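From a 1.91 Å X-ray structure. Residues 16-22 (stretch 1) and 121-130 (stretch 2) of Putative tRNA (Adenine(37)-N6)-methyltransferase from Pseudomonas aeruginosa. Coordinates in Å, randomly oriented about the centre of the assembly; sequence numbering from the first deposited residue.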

# COMPACT_ATOMS: atom_id res chain seq x y z
N TYR B 16 16.97 0.14 -7.31
CA TYR B 16 16.99 1.59 -7.18
C TYR B 16 16.19 2.18 -8.34
O TYR B 16 16.24 1.65 -9.46
CB TYR B 16 18.41 2.16 -7.20
CG TYR B 16 19.15 1.87 -5.90
CD1 TYR B 16 19.09 2.76 -4.83
CD2 TYR B 16 19.94 0.73 -5.77
CE1 TYR B 16 19.82 2.51 -3.62
CE2 TYR B 16 20.63 0.46 -4.59
CZ TYR B 16 20.56 1.33 -3.52
OH TYR B 16 21.28 1.02 -2.36
N ILE B 17 15.49 3.29 -8.05
CA ILE B 17 14.70 4.02 -9.04
C ILE B 17 15.61 4.93 -9.87
O ILE B 17 16.49 5.61 -9.34
CB ILE B 17 13.60 4.84 -8.35
CG1 ILE B 17 12.54 3.88 -7.74
CG2 ILE B 17 12.96 5.81 -9.36
CD1 ILE B 17 11.71 3.09 -8.83
N ARG B 18 15.41 4.93 -11.18
CA ARG B 18 15.90 6.01 -12.02
C ARG B 18 14.65 6.75 -12.45
O ARG B 18 13.73 6.12 -12.99
CB ARG B 18 16.70 5.47 -13.21
N SER B 19 14.61 8.08 -12.27
CA SER B 19 13.37 8.75 -12.68
C SER B 19 13.61 10.21 -13.06
O SER B 19 14.71 10.75 -12.93
CB SER B 19 12.29 8.66 -11.61
OG SER B 19 12.49 9.62 -10.63
N CYS B 20 12.56 10.79 -13.62
CA CYS B 20 12.58 12.20 -14.00
C CYS B 20 12.74 13.16 -12.82
O CYS B 20 13.05 14.33 -13.05
CB CYS B 20 11.32 12.53 -14.79
SG CYS B 20 9.78 12.10 -14.03
N PHE B 21 12.38 12.75 -11.58
CA PHE B 21 12.18 13.72 -10.50
C PHE B 21 13.43 13.88 -9.65
O PHE B 21 13.96 12.90 -9.12
CB PHE B 21 10.98 13.34 -9.62
CG PHE B 21 9.65 13.49 -10.34
CD1 PHE B 21 9.30 14.73 -10.92
CD2 PHE B 21 8.80 12.41 -10.49
CE1 PHE B 21 8.08 14.86 -11.63
CE2 PHE B 21 7.57 12.56 -11.18
CZ PHE B 21 7.22 13.76 -11.73
N MET B 22 13.90 15.13 -9.53
CA MET B 22 15.07 15.43 -8.70
C MET B 22 14.72 16.13 -7.38
O MET B 22 15.56 16.17 -6.47
CB MET B 22 16.05 16.32 -9.50
CG MET B 22 16.40 15.78 -10.92
SD MET B 22 17.28 14.17 -10.83
CE MET B 22 16.68 13.33 -12.33
N TRP B 121 9.83 -1.07 -16.19
CA TRP B 121 9.50 0.23 -16.82
C TRP B 121 8.22 0.77 -16.19
O TRP B 121 7.19 0.09 -16.20
CB TRP B 121 9.29 0.08 -18.33
CG TRP B 121 10.54 0.17 -19.01
CD1 TRP B 121 11.24 1.33 -19.31
CD2 TRP B 121 11.35 -0.91 -19.46
NE1 TRP B 121 12.40 1.02 -19.94
CE2 TRP B 121 12.51 -0.34 -20.04
CE3 TRP B 121 11.19 -2.29 -19.47
CZ2 TRP B 121 13.51 -1.11 -20.59
CZ3 TRP B 121 12.19 -3.06 -20.03
CH2 TRP B 121 13.33 -2.47 -20.58
N LEU B 122 8.28 2.00 -15.68
CA LEU B 122 7.22 2.57 -14.88
C LEU B 122 6.73 3.88 -15.52
O LEU B 122 7.49 4.58 -16.19
CB LEU B 122 7.70 2.88 -13.43
CG LEU B 122 8.41 1.68 -12.80
CD1 LEU B 122 9.07 2.06 -11.43
CD2 LEU B 122 7.42 0.49 -12.71
N SER B 123 5.47 4.22 -15.25
CA SER B 123 4.93 5.50 -15.69
C SER B 123 3.98 5.99 -14.63
O SER B 123 3.53 5.21 -13.77
CB SER B 123 4.20 5.39 -17.04
OG SER B 123 3.05 4.62 -16.84
N GLY B 124 3.74 7.30 -14.66
CA GLY B 124 2.99 7.87 -13.57
C GLY B 124 3.75 7.79 -12.27
O GLY B 124 3.14 7.61 -11.22
N ILE B 125 5.05 7.94 -12.33
CA ILE B 125 5.88 7.66 -11.16
C ILE B 125 5.81 8.85 -10.20
O ILE B 125 5.58 9.99 -10.60
CB ILE B 125 7.33 7.38 -11.65
CG1 ILE B 125 8.12 6.54 -10.64
CG2 ILE B 125 8.12 8.69 -12.01
CD1 ILE B 125 9.45 6.13 -11.17
N ASP B 126 6.01 8.58 -8.89
CA ASP B 126 6.07 9.65 -7.90
C ASP B 126 7.29 9.53 -7.02
O ASP B 126 7.24 9.93 -5.85
CB ASP B 126 4.80 9.68 -7.05
CG ASP B 126 4.61 8.42 -6.18
OD1 ASP B 126 5.40 7.42 -6.32
OD2 ASP B 126 3.65 8.41 -5.36
N LEU B 127 8.34 8.86 -7.49
CA LEU B 127 9.53 8.60 -6.68
C LEU B 127 10.71 9.38 -7.20
O LEU B 127 10.92 9.45 -8.41
CB LEU B 127 9.89 7.09 -6.69
CG LEU B 127 8.79 6.22 -6.07
CD1 LEU B 127 9.16 4.76 -6.18
CD2 LEU B 127 8.58 6.60 -4.61
N LEU B 128 11.53 9.87 -6.28
CA LEU B 128 12.74 10.59 -6.66
C LEU B 128 13.76 9.67 -7.30
O LEU B 128 13.86 8.48 -6.96
CB LEU B 128 13.37 11.24 -5.41
CG LEU B 128 12.55 12.40 -4.85
CD1 LEU B 128 13.05 12.79 -3.42
CD2 LEU B 128 12.63 13.67 -5.78
N ASP B 129 14.53 10.24 -8.23
CA ASP B 129 15.67 9.55 -8.82
C ASP B 129 16.57 9.07 -7.69
O ASP B 129 16.85 9.81 -6.73
CB ASP B 129 16.46 10.50 -9.72
CG ASP B 129 17.50 9.77 -10.53
OD1 ASP B 129 17.18 8.87 -11.32
OD2 ASP B 129 18.67 10.04 -10.29
N GLY B 130 17.03 7.81 -7.79
CA GLY B 130 17.89 7.25 -6.75
C GLY B 130 17.17 6.58 -5.59
O GLY B 130 17.84 6.07 -4.67

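A strand need not pair with another strand to be held in register; a loop can do the work if its backbone and a few short side chains offer donors and acceptors at the right intervals. The contact between residues 16-22 and 121-130 illustrates the principle. Although their touching residues are at least 104 positions apart in sequence, the two segments bury 635 Å² between them, and four hydrogen bonds fix their alignment.

Two of these bonds join backbone to backbone. Gly-130 N donates to Ile-17 O at 2.7 Å, and Asp-129 N donates to Phe-21 O at 2.9 Å, the latter almost perfectly linear at 178°. Between them lies Ser-19, served by side chains instead. Ser-19 N donates to Asp-129 OD1 at 2.9 Å, so that a side-chain carboxylate oxygen accepts from the backbone; Asp-129, with chi1 in t, thus gives its amide to one residue and receives another's. The hydroxyl of Ser-19, in the p rotamer, donates from OG to Leu-127 O at 2.7 Å. Ser-19 OG also accepts from Phe-21 N at 3.3 Å, coupling the segment after the strand to the cross-stretch contact. A short hydroxyl side chain suits this buried site, where it both gives and receives, while Ser-19 CB packs 3.8 Å from Ile-125 CD1.

Gly-130 adopts phi/psi of 88/0, at which a CB would be jammed against the preceding carbonyl oxygen, so the backbone itself calls for glycine. Gly-130 O lies 3.5 Å from Tyr-16 CD1, at the edge of the tyrosine ring.

The apolar packing involves Ile-17 above all, whose 110 Å² of covered surface is the largest share of any residue here. Pointing toward the other stretch with both chi angles in m, Ile-17 sets its CD1 3.8 Å from Leu-122 CD1, its CG1 3.8 Å from Leu-127 CD1 and its CG2 4.0 Å from Ile-125 CD1. A branched aliphatic chain can meet three such neighbours at once.

Phe-21 extends the packing beyond the strand. Phe-21 CE2 sits 4.0 Å from Ile-125 CG2 and 3.3 Å from Ile-125 O, the carbonyl lying near the ring plane, where the slightly positive aromatic edge favours an oxygen. Farther out, Leu-128 points its CA-to-CB bond away, yet the end of its side chain comes nearer, bringing CD2 to 3.6 Å from Met-22 C. Met-22 does likewise, its CE reaching 3.9 Å from Asp-129 CB.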